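Local atomic coordinates of MdcD (Pseudomonas aeruginosa, PDB entry 5VIP), a protein that probably serves as the beta subunit of a biotin-independent malonate decarboxylase, a carboxyltransferase-family protein of the ClpP/crotonase superfamily thought to act in decarboxylating malonyl thioesters. Residues Ala22-Leu26 with Leu229-Arg233; Asp57-Val61 with Val88-Ile93; Ala75-Ala79 with Leu115-Gly119; Ile136-Val141 with Ile165-Cys170; Pro148-Ala154 with Cys170-Thr176. All blocks are in the same frame, centred on the assembly; numbering follows the deposited sequence.

Contact 1 of 5, residues Ala22-Leu26 with Leu229-Arg233; sequences ARALL and LDEVR
Ala24 meets helix 229-242 twice, with its methyl group and with its carbonyl. The single methyl of alanine lets the branched end of Leu229 lie over it; Ala24 CB is 3.5 Å from Leu229 CD1, tighter than usual for two carbons. The carbonyl oxygen of Ala24, near the end of its helix, is gripped side-on by the guanidinium of Arg233. Arg233 NE donates to Ala24 O at 2.9 Å and Arg233 NH2 to the same Ala24 O at 2.8 Å, so two N-H groups converge on one acceptor that lies almost in the guanidinium plane. The arginine leaves its backbone with CG opposite N (chi1 -177°) and bends at chi3, which turns the flat group edge-on to the oxygen. Arg233 NH1 forms a salt bridge with Asp230 OD1 at 3.0 Å, one turn earlier in the helix, which further fixes the plane. The contact joins two helices distant in sequence, 18-25 and 229-242, beside each other on one side of the central sheet of this crotonase-like fold. Leu25 adds a second apolar contact, deeper against the sheet. Leu25 CD2 lies 3.6 Å from Arg233 CA and 3.9 Å from Val232 CG1, sliding past the aliphatic root of the arginine, while the same leucine also packs on Leu113 and Leu115 of the sheet.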
# COMPACT_ATOMS: atom_id res chain seq x y z
N ALA B 22 2.75 -11.51 20.97
CA ALA B 22 3.59 -12.33 20.10
C ALA B 22 4.01 -13.62 20.80
O ALA B 22 3.96 -14.71 20.23
CB ALA B 22 4.82 -11.54 19.64
N ARG B 23 4.42 -13.49 22.05
CA ARG B 23 4.83 -14.65 22.84
C ARG B 23 3.66 -15.59 23.09
O ARG B 23 3.82 -16.81 23.10
CB ARG B 23 5.43 -14.18 24.17
CG ARG B 23 5.85 -15.29 25.13
CD ARG B 23 6.38 -14.67 26.43
NE ARG B 23 7.58 -13.87 26.19
CZ ARG B 23 7.61 -12.54 26.14
NH1 ARG B 23 6.51 -11.83 26.33
NH2 ARG B 23 8.76 -11.92 25.91
N ALA B 24 2.47 -15.03 23.29
CA ALA B 24 1.28 -15.82 23.58
C ALA B 24 0.83 -16.63 22.37
O ALA B 24 0.30 -17.74 22.51
CB ALA B 24 0.16 -14.91 24.05
N LEU B 25 1.06 -16.11 21.17
CA LEU B 25 0.53 -16.78 19.97
C LEU B 25 1.46 -17.88 19.43
O LEU B 25 0.98 -18.90 18.94
CB LEU B 25 0.24 -15.76 18.86
CG LEU B 25 -0.93 -14.81 19.11
CD1 LEU B 25 -1.06 -13.80 17.96
CD2 LEU B 25 -2.24 -15.59 19.29
N LEU B 26 2.77 -17.68 19.54
CA LEU B 26 3.75 -18.65 19.03
C LEU B 26 3.82 -19.85 19.97
O LEU B 26 3.54 -19.71 21.17
CB LEU B 26 5.13 -17.99 18.88
CG LEU B 26 5.26 -17.01 17.72
CD1 LEU B 26 6.54 -16.17 17.81
CD2 LEU B 26 5.23 -17.77 16.42
N LEU B 229 -7.46 -15.02 24.38
CA LEU B 229 -6.18 -15.51 23.87
C LEU B 229 -6.24 -16.88 23.20
O LEU B 229 -5.72 -17.05 22.10
CB LEU B 229 -5.17 -15.56 25.02
CG LEU B 229 -3.85 -16.21 24.65
CD1 LEU B 229 -3.23 -15.43 23.48
CD2 LEU B 229 -2.91 -16.27 25.85
N ASP B 230 -6.83 -17.86 23.86
CA ASP B 230 -6.89 -19.20 23.30
C ASP B 230 -7.69 -19.19 22.00
O ASP B 230 -7.32 -19.86 21.03
CB ASP B 230 -7.51 -20.17 24.31
CG ASP B 230 -7.08 -21.60 24.08
OD1 ASP B 230 -5.90 -21.85 23.70
OD2 ASP B 230 -7.93 -22.50 24.29
N GLU B 231 -8.78 -18.43 21.97
CA GLU B 231 -9.60 -18.33 20.76
C GLU B 231 -8.85 -17.64 19.61
O GLU B 231 -8.88 -18.11 18.47
CB GLU B 231 -10.91 -17.59 21.06
CG GLU B 231 -11.76 -17.40 19.82
CD GLU B 231 -13.23 -17.15 20.11
OE1 GLU B 231 -13.87 -16.47 19.27
OE2 GLU B 231 -13.74 -17.64 21.14
N VAL B 232 -8.17 -16.53 19.90
CA VAL B 232 -7.37 -15.87 18.87
C VAL B 232 -6.31 -16.82 18.31
O VAL B 232 -6.16 -16.94 17.09
CB VAL B 232 -6.69 -14.58 19.41
CG1 VAL B 232 -5.70 -14.01 18.37
CG2 VAL B 232 -7.76 -13.55 19.75
N ARG B 233 -5.59 -17.50 19.21
CA ARG B 233 -4.52 -18.39 18.77
C ARG B 233 -5.06 -19.53 17.89
O ARG B 233 -4.51 -19.84 16.83
CB ARG B 233 -3.78 -18.97 19.97
CG ARG B 233 -2.60 -19.85 19.59
CD ARG B 233 -2.09 -20.67 20.76
NE ARG B 233 -1.62 -19.85 21.87
CZ ARG B 233 -2.19 -19.82 23.07
NH1 ARG B 233 -3.27 -20.56 23.30
NH2 ARG B 233 -1.70 -19.06 24.05

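Contact 2 of 5, residues Asp57-Val61 with Val88-Ile93; sequences DGVVV and VSGAKI
Lys92 NZ reaches from its helix to two oxygens of the facing segment, Asp57 OD2 at 2.8 Å and Val59 O at 2.7 Å. The first is a salt bridge, made from above the carboxylate plane; the second comes in at a C=O...N angle of 156°. A water 2.9 Å from Lys92 NZ accepts from the ammonium and also from Val61 N, linking the lysine to the strand once more. Lysine suits this buried place because its long chain, bent at chi3 (76°), can carry a charge from the helix across to the strand. Beside the lysine, Val59 packs with both branches: Val59 CG2 lies 3.4 Å from Ser89 CB, a tight fit, and Val59 CG1 meets Ile93 CG1 at 3.8 Å. Val61 CG2 rests 3.9 Å from Lys92 CB. The axes of the segments 59-61 and 88-93 are inclined by 27°, helix 87-105 running nearly along the strand, over one face of the central sheet of the crotonase-like fold. Further out, Asp57 is itself held by an Asx turn, in which Val59 N donates to Asp57 OD2 at 3.2 Å from the face opposite to that used by the lysine. Two donors on one oxygen would probably favour the ionised carboxylate. Ser89 OG hydrogen-bonds Gly86 N at the beginning of the helix, and an apolar side chain of the other protein chain packs on Lys92.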
# COMPACT_ATOMS: atom_id res chain seq x y z
N ASP B 57 11.45 1.66 19.07
CA ASP B 57 11.21 1.50 17.63
C ASP B 57 9.75 1.14 17.36
O ASP B 57 9.18 1.53 16.35
CB ASP B 57 12.15 0.45 17.06
CG ASP B 57 11.85 -0.93 17.59
OD1 ASP B 57 12.15 -1.20 18.78
OD2 ASP B 57 11.31 -1.74 16.81
N GLY B 58 9.15 0.38 18.27
CA GLY B 58 7.71 0.18 18.23
C GLY B 58 7.21 -1.03 17.46
O GLY B 58 6.00 -1.19 17.33
N VAL B 59 8.11 -1.86 16.94
CA VAL B 59 7.69 -3.13 16.33
C VAL B 59 8.47 -4.32 16.89
O VAL B 59 9.70 -4.26 17.03
CB VAL B 59 7.88 -3.12 14.80
CG1 VAL B 59 7.46 -4.48 14.21
CG2 VAL B 59 7.03 -2.02 14.17
N VAL B 60 7.74 -5.38 17.23
CA VAL B 60 8.33 -6.65 17.62
C VAL B 60 8.39 -7.58 16.42
O VAL B 60 7.36 -7.86 15.80
CB VAL B 60 7.53 -7.31 18.75
CG1 VAL B 60 8.21 -8.62 19.20
CG2 VAL B 60 7.37 -6.36 19.93
N VAL B 61 9.58 -8.04 16.06
CA VAL B 61 9.68 -9.09 15.06
C VAL B 61 10.18 -10.33 15.76
O VAL B 61 11.24 -10.30 16.42
CB VAL B 61 10.61 -8.72 13.89
CG1 VAL B 61 10.91 -9.96 13.06
CG2 VAL B 61 9.96 -7.63 13.04
N VAL B 88 12.93 2.49 10.48
CA VAL B 88 13.39 1.25 11.09
C VAL B 88 12.24 0.27 11.33
O VAL B 88 12.32 -0.88 10.90
CB VAL B 88 14.13 1.51 12.41
CG1 VAL B 88 14.35 0.21 13.19
CG2 VAL B 88 15.49 2.17 12.11
N SER B 89 11.18 0.71 12.00
CA SER B 89 10.03 -0.16 12.22
C SER B 89 9.45 -0.67 10.90
O SER B 89 9.05 -1.83 10.79
CB SER B 89 8.94 0.57 13.02
OG SER B 89 8.62 1.82 12.45
N GLY B 90 9.41 0.20 9.90
CA GLY B 90 8.91 -0.19 8.59
C GLY B 90 9.78 -1.26 7.92
O GLY B 90 9.25 -2.20 7.34
N ALA B 91 11.10 -1.10 8.00
CA ALA B 91 12.02 -2.07 7.42
C ALA B 91 12.01 -3.40 8.16
O ALA B 91 12.25 -4.46 7.56
CB ALA B 91 13.43 -1.50 7.40
N LYS B 92 11.76 -3.36 9.47
CA LYS B 92 11.67 -4.60 10.24
C LYS B 92 10.53 -5.47 9.71
O LYS B 92 10.68 -6.68 9.54
CB LYS B 92 11.47 -4.31 11.73
CG LYS B 92 12.76 -3.85 12.43
CD LYS B 92 12.52 -3.44 13.88
CE LYS B 92 12.34 -4.65 14.78
NZ LYS B 92 12.30 -4.30 16.23
N ILE B 93 9.39 -4.85 9.43
CA ILE B 93 8.24 -5.61 8.95
C ILE B 93 8.49 -6.08 7.52
O ILE B 93 8.31 -7.25 7.22
CB ILE B 93 6.96 -4.78 9.02
CG1 ILE B 93 6.68 -4.34 10.47
CG2 ILE B 93 5.77 -5.58 8.45
CD1 ILE B 93 5.53 -3.34 10.59
O HOH W 1 11.99 -6.97 17.44

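Contact 3 of 5, residues Ala75-Ala79 with Leu115-Gly119; sequences AIEGA and LLETG
This is a short parallel strand pairing in the middle of the central sheet, continued by loop packing where the two segments run on past the sheet. Ala75 and Leu115 form its one parallel bridge. Ile76 N donates to Leu115 O at 3.0 Å, an almost straight bond with 173° at the hydrogen, and Ala75 CA adds a longer CA-H...O contact to the same oxygen. On the face bearing these two residues, Ala75 CB and Leu115 CB lie 3.7 Å apart, so the small alanine sits close beside the base of the leucine. Ile76 directs its side chain toward the 115-119 segment and packs along the 116-118 backbone. With CG1 beside its backbone N (chi1 -55°) and the chain then extended, Ile76 CD1 reaches Thr118 CB at 3.9 Å and Leu116 CD2 at 4.1 Å. The second branch, Ile76 CG2, lies 3.2 Å from Glu117 O, a buried carbonyl for which the model contains no polar partner. Gly78 also comes close, Gly78 CA being 3.6 Å from Glu117 O; glycine, with no side chain, suits this approach. Glu117 turns its carboxylate away from the 75-79 segment: OE1 accepts from the N-H groups of Ala154 and Gly155, and OE2 from Gly158 N, so this buried acid ties together a neighbouring loop. Thr118 OG1 likewise bonds outside, to Gly83 O. Strand 59-66 pairs with the far edge of 69-76, and strand 150-153 with that of 111-115; helix 18-25 packs on Ala75 and Leu115, and helix 162-169 on Leu116 and Thr118.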
# COMPACT_ATOMS: atom_id res chain seq x y z
N ALA B 75 4.61 -7.56 15.16
CA ALA B 75 3.56 -6.95 15.97
C ALA B 75 3.91 -5.49 16.25
O ALA B 75 4.99 -5.19 16.76
CB ALA B 75 3.38 -7.70 17.28
N ILE B 76 2.99 -4.60 15.91
CA ILE B 76 3.22 -3.17 16.13
C ILE B 76 2.68 -2.80 17.50
O ILE B 76 1.58 -3.20 17.89
CB ILE B 76 2.56 -2.32 15.04
CG1 ILE B 76 3.06 -2.78 13.66
CG2 ILE B 76 2.85 -0.83 15.27
CD1 ILE B 76 2.35 -2.14 12.49
N GLU B 77 3.48 -2.06 18.26
CA GLU B 77 3.06 -1.60 19.57
C GLU B 77 2.29 -0.29 19.43
O GLU B 77 2.89 0.78 19.28
CB GLU B 77 4.27 -1.44 20.50
CG GLU B 77 3.90 -0.96 21.91
CD GLU B 77 2.85 -1.84 22.58
OE1 GLU B 77 3.23 -2.92 23.11
OE2 GLU B 77 1.66 -1.46 22.57
N GLY B 78 0.97 -0.39 19.46
CA GLY B 78 0.11 0.77 19.31
C GLY B 78 0.21 1.74 20.47
O GLY B 78 -0.20 2.90 20.34
N ALA B 79 0.74 1.29 21.60
CA ALA B 79 0.86 2.17 22.76
C ALA B 79 2.06 3.11 22.61
O ALA B 79 2.23 4.02 23.43
CB ALA B 79 0.98 1.34 24.03
N LEU B 115 0.39 -8.56 13.46
CA LEU B 115 -0.47 -7.96 14.48
C LEU B 115 -0.47 -6.44 14.29
O LEU B 115 0.48 -5.75 14.69
CB LEU B 115 0.01 -8.33 15.88
CG LEU B 115 -0.51 -9.63 16.51
CD1 LEU B 115 -0.62 -10.81 15.54
CD2 LEU B 115 0.32 -10.02 17.73
N LEU B 116 -1.53 -5.93 13.69
CA LEU B 116 -1.54 -4.56 13.18
C LEU B 116 -2.27 -3.57 14.09
O LEU B 116 -3.49 -3.40 13.98
CB LEU B 116 -2.17 -4.54 11.78
CG LEU B 116 -1.42 -5.41 10.77
CD1 LEU B 116 -2.06 -5.34 9.38
CD2 LEU B 116 0.04 -5.00 10.69
N GLU B 117 -1.52 -2.92 14.97
CA GLU B 117 -2.07 -1.84 15.80
C GLU B 117 -1.33 -0.58 15.40
O GLU B 117 -0.23 -0.35 15.87
CB GLU B 117 -1.88 -2.13 17.29
CG GLU B 117 -2.58 -3.41 17.77
CD GLU B 117 -4.09 -3.35 17.58
OE1 GLU B 117 -4.68 -4.36 17.10
OE2 GLU B 117 -4.70 -2.30 17.91
N THR B 118 -1.92 0.21 14.51
CA THR B 118 -1.18 1.30 13.91
C THR B 118 -2.11 2.36 13.33
O THR B 118 -3.23 2.06 12.89
CB THR B 118 -0.23 0.76 12.81
OG1 THR B 118 0.58 1.83 12.28
CG2 THR B 118 -1.02 0.09 11.68
N GLY B 119 -1.65 3.60 13.34
CA GLY B 119 -2.47 4.70 12.85
C GLY B 119 -1.91 5.47 11.68
O GLY B 119 -2.55 6.40 11.17

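Contact 4 of 5, residues Ile136-Val141 with Ile165-Cys170; sequences IQAAIV and IAAGLC
Gln137 reaches across to helix 162-169 and meets a different group with each part of its chain. Gln137 CB lies 3.6 Å from Leu169 CD1, and Gln137 CG is just as near that methyl while also approaching Ala166 CB at 4.1 Å. With CG placed beside the backbone N (chi1 -72°) and the chain extended beyond it, Gln137 CD comes to 4.0 Å from Ile165 CG2. At the tip, Gln137 NE2 lies 3.4 Å from the same Ile165 CG2 and donates a weak hydrogen bond to Gly162 O. Glutamine suits the place because its methylene groups pack like a hydrocarbon while the amide serves a backbone carbonyl. One turn on, Ile140 CG2 touches Leu169 CB at 4.0 Å, and Ile140 CD1 sits 4.1 Å from Cys170 SG. The small Ala166 receives both Gln137 CG and Ile140 CD1 on its CB. The segment axes are 9.6 Å apart and almost parallel, at 2°. Helices 126-143 and 162-169 lie side by side as neighbouring beta-alpha-beta crossovers, linking strands 111-115 to 150-153 and 150-153 to 172-176. Helix 87-105 also packs on Ile136 and Ile140 through Leu97, Leu114 of strand 111-115 lies against Ile140 and Cys170, and the other protein chain packs on Gln137 and Leu169.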
# COMPACT_ATOMS: atom_id res chain seq x y z
N ILE B 136 6.39 -3.22 2.37
CA ILE B 136 5.60 -4.20 3.10
C ILE B 136 4.51 -4.79 2.21
O ILE B 136 4.29 -6.00 2.18
CB ILE B 136 4.97 -3.57 4.36
CG1 ILE B 136 6.08 -3.22 5.34
CG2 ILE B 136 3.92 -4.50 4.96
CD1 ILE B 136 5.72 -2.18 6.38
N GLN B 137 3.83 -3.92 1.47
CA GLN B 137 2.76 -4.36 0.58
C GLN B 137 3.30 -5.28 -0.51
O GLN B 137 2.75 -6.36 -0.75
CB GLN B 137 2.03 -3.16 -0.02
CG GLN B 137 1.17 -2.47 1.03
CD GLN B 137 0.64 -1.13 0.58
OE1 GLN B 137 0.97 -0.66 -0.50
NE2 GLN B 137 -0.19 -0.51 1.40
N ALA B 138 4.42 -4.90 -1.11
CA ALA B 138 5.09 -5.74 -2.11
C ALA B 138 5.46 -7.11 -1.56
O ALA B 138 5.31 -8.12 -2.25
CB ALA B 138 6.36 -5.04 -2.64
N ALA B 139 5.98 -7.14 -0.33
CA ALA B 139 6.43 -8.39 0.26
C ALA B 139 5.25 -9.31 0.59
O ALA B 139 5.37 -10.53 0.53
CB ALA B 139 7.26 -8.11 1.52
N ILE B 140 4.11 -8.72 0.92
CA ILE B 140 2.93 -9.54 1.21
C ILE B 140 2.45 -10.25 -0.05
O ILE B 140 2.14 -11.44 -0.03
CB ILE B 140 1.78 -8.69 1.80
CG1 ILE B 140 2.12 -8.33 3.26
CG2 ILE B 140 0.45 -9.45 1.74
CD1 ILE B 140 1.27 -7.21 3.79
N VAL B 141 2.43 -9.51 -1.16
CA VAL B 141 1.98 -10.09 -2.42
C VAL B 141 2.96 -11.19 -2.86
O VAL B 141 2.54 -12.28 -3.27
CB VAL B 141 1.84 -8.99 -3.51
CG1 VAL B 141 1.43 -9.60 -4.87
CG2 VAL B 141 0.80 -7.95 -3.07
N ILE B 165 -4.33 -0.76 3.96
CA ILE B 165 -4.25 -1.27 2.60
C ILE B 165 -3.46 -2.58 2.62
O ILE B 165 -3.81 -3.54 1.92
CB ILE B 165 -3.59 -0.23 1.65
CG1 ILE B 165 -4.45 1.04 1.60
CG2 ILE B 165 -3.38 -0.82 0.26
CD1 ILE B 165 -3.84 2.19 0.76
N ALA B 166 -2.42 -2.63 3.45
CA ALA B 166 -1.67 -3.88 3.65
C ALA B 166 -2.59 -4.96 4.20
O ALA B 166 -2.54 -6.11 3.77
CB ALA B 166 -0.48 -3.66 4.59
N ALA B 167 -3.43 -4.60 5.16
CA ALA B 167 -4.39 -5.55 5.72
C ALA B 167 -5.30 -6.08 4.61
O ALA B 167 -5.58 -7.29 4.54
CB ALA B 167 -5.21 -4.88 6.83
N GLY B 168 -5.73 -5.19 3.73
CA GLY B 168 -6.59 -5.56 2.61
C GLY B 168 -5.92 -6.51 1.63
O GLY B 168 -6.61 -7.21 0.89
N LEU B 169 -4.58 -6.55 1.61
CA LEU B 169 -3.86 -7.51 0.77
C LEU B 169 -3.76 -8.88 1.41
O LEU B 169 -3.59 -9.88 0.70
CB LEU B 169 -2.44 -7.04 0.49
CG LEU B 169 -2.26 -5.72 -0.23
CD1 LEU B 169 -0.81 -5.31 -0.07
CD2 LEU B 169 -2.62 -5.89 -1.69
N CYS B 170 -3.80 -8.94 2.74
CA CYS B 170 -3.57 -10.21 3.44
C CYS B 170 -4.66 -11.23 3.13
O CYS B 170 -5.84 -10.87 3.01
CB CYS B 170 -3.51 -9.96 4.96
SG CYS B 170 -2.00 -9.08 5.46

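Contact 5 of 5, residues Pro148-Ala154 with Cys170-Thr176; sequences PVVAVIA and CSYVLVT
Ala151 sits at the most closely bonded part of this parallel strand pair. Ala151 N donates to Tyr172 O at 2.9 Å, Ala151 O accepts from Leu174 N at 2.8 Å, and Ile153 N then bonds Leu174 O at 2.9 Å, each nearly straight, with 173° to 177° at the hydrogen. Beta-branched and small residues suit such buried central strands. On the face with Val150 and Leu174, Val150 CG1 meets Leu174 CD1 at 3.9 Å; on that with Ala151 and Ile153, Ile153 CD1 reaches Val173 CG1 at 3.7 Å. At the ends the backbone bonding is looser, though the residues remain buried rather than open to solvent. At the start the bond from Tyr172 N to Val149 O is weak, and Pro148 CB lies 3.7 Å from Tyr172 CE2, approaching the ring obliquely while Val150 CG2 stands near its edge. The tyrosine hydroxyl bonds Gly243 O. At the finish Thr176 N to Ile153 O is also weak, and Thr176 OG1 adds a bond to Ala154 O at 2.7 Å, from above the carbonyl plane. The link between these parallel strands is a beta-alpha-beta crossover through helix 162-169. Strands 111-115 and 223-225 flank the pair in the sheet; helix 229-242 packs on the Val150, Tyr172 and Leu174 face, and helix 126-143 on Val149 and Cys170.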
# COMPACT_ATOMS: atom_id res chain seq x y z
N PRO B 148 -0.43 -18.06 2.88
CA PRO B 148 -1.30 -16.97 3.31
C PRO B 148 -0.65 -16.15 4.44
O PRO B 148 -0.00 -16.72 5.31
CB PRO B 148 -2.55 -17.70 3.81
CG PRO B 148 -2.02 -19.02 4.28
CD PRO B 148 -0.97 -19.38 3.27
N VAL B 149 -0.80 -14.83 4.39
CA VAL B 149 -0.45 -13.98 5.52
C VAL B 149 -1.73 -13.77 6.30
O VAL B 149 -2.78 -13.48 5.72
CB VAL B 149 0.13 -12.63 5.07
CG1 VAL B 149 0.39 -11.74 6.29
CG2 VAL B 149 1.40 -12.84 4.24
N VAL B 150 -1.66 -13.94 7.61
CA VAL B 150 -2.80 -13.68 8.47
C VAL B 150 -2.56 -12.36 9.18
O VAL B 150 -1.49 -12.14 9.74
CB VAL B 150 -3.01 -14.81 9.49
CG1 VAL B 150 -4.14 -14.46 10.45
CG2 VAL B 150 -3.30 -16.13 8.76
N ALA B 151 -3.56 -11.48 9.14
CA ALA B 151 -3.52 -10.21 9.86
C ALA B 151 -4.54 -10.22 10.97
O ALA B 151 -5.71 -10.53 10.75
CB ALA B 151 -3.80 -9.04 8.92
N VAL B 152 -4.09 -9.86 12.16
CA VAL B 152 -4.93 -9.81 13.35
C VAL B 152 -5.01 -8.34 13.79
O VAL B 152 -3.99 -7.68 14.00
CB VAL B 152 -4.37 -10.70 14.48
CG1 VAL B 152 -5.11 -10.48 15.77
CG2 VAL B 152 -4.43 -12.19 14.05
N ILE B 153 -6.24 -7.84 13.87
CA ILE B 153 -6.49 -6.47 14.31
C ILE B 153 -7.38 -6.58 15.54
O ILE B 153 -8.55 -6.94 15.43
CB ILE B 153 -7.18 -5.64 13.22
CG1 ILE B 153 -6.37 -5.72 11.92
CG2 ILE B 153 -7.34 -4.20 13.67
CD1 ILE B 153 -7.20 -5.49 10.70
N ALA B 154 -6.83 -6.33 16.72
CA ALA B 154 -7.57 -6.62 17.94
C ALA B 154 -7.93 -5.37 18.72
O ALA B 154 -8.76 -5.42 19.63
CB ALA B 154 -6.79 -7.58 18.84
N CYS B 170 -3.80 -8.94 2.74
CA CYS B 170 -3.57 -10.21 3.44
C CYS B 170 -4.66 -11.23 3.13
O CYS B 170 -5.84 -10.87 3.01
CB CYS B 170 -3.51 -9.96 4.96
SG CYS B 170 -2.00 -9.08 5.46
N SER B 171 -4.27 -12.50 3.02
CA SER B 171 -5.21 -13.59 2.75
C SER B 171 -6.38 -13.64 3.72
O SER B 171 -7.53 -13.85 3.32
CB SER B 171 -4.50 -14.96 2.80
OG SER B 171 -3.57 -15.08 1.72
N TYR B 172 -6.08 -13.47 5.00
CA TYR B 172 -7.12 -13.53 6.02
C TYR B 172 -6.98 -12.38 7.00
O TYR B 172 -5.87 -12.09 7.45
CB TYR B 172 -7.09 -14.86 6.78
CG TYR B 172 -7.20 -16.04 5.85
CD1 TYR B 172 -8.39 -16.31 5.18
CD2 TYR B 172 -6.09 -16.85 5.59
CE1 TYR B 172 -8.49 -17.39 4.30
CE2 TYR B 172 -6.18 -17.93 4.72
CZ TYR B 172 -7.38 -18.19 4.08
OH TYR B 172 -7.45 -19.27 3.21
N VAL B 173 -8.10 -11.75 7.33
CA VAL B 173 -8.13 -10.66 8.31
C VAL B 173 -9.03 -11.02 9.48
O VAL B 173 -10.23 -11.28 9.29
CB VAL B 173 -8.63 -9.33 7.68
CG1 VAL B 173 -8.72 -8.26 8.76
CG2 VAL B 173 -7.71 -8.89 6.55
N LEU B 174 -8.45 -11.08 10.67
CA LEU B 174 -9.21 -11.48 11.85
C LEU B 174 -9.37 -10.28 12.76
O LEU B 174 -8.40 -9.56 13.02
CB LEU B 174 -8.51 -12.63 12.61
CG LEU B 174 -7.86 -13.75 11.78
CD1 LEU B 174 -7.35 -14.90 12.66
CD2 LEU B 174 -8.76 -14.24 10.67
N VAL B 175 -10.58 -10.05 13.24
CA VAL B 175 -10.83 -8.87 14.06
C VAL B 175 -11.59 -9.22 15.34
O VAL B 175 -12.29 -10.24 15.41
CB VAL B 175 -11.63 -7.81 13.29
CG1 VAL B 175 -10.83 -7.28 12.08
CG2 VAL B 175 -12.99 -8.38 12.84
N THR B 176 -11.44 -8.37 16.35
CA THR B 176 -12.23 -8.48 17.57
C THR B 176 -13.31 -7.40 17.56
O THR B 176 -13.35 -6.55 16.67
CB THR B 176 -11.36 -8.32 18.83
OG1 THR B 176 -10.79 -7.00 18.83
CG2 THR B 176 -10.24 -9.34 18.86

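In the fold
Contacts 3 and 5 make up the middle of one sheet and are joined directly, through Leu116 N to Val152 O and Glu117 OE1 to Ala154 N; both rely on backbone bonds and apolar side chains. Contact 2 reaches the same sheet from strand 59-66, which pairs with the 75-79 region of contact 3, but adds a salt bridge from a buried lysine to an exposed aspartate at the rim. Contact 4, wholly apolar across its helices apart from the glutamine, shares Cys170 with contact 5 and touches contact 2 through Ile136. Contact 1 is less buried than the others and held by an arginine, yet its Leu25 packs on Leu115; its centre lies about 22 Å from that of contact 4, across the chain.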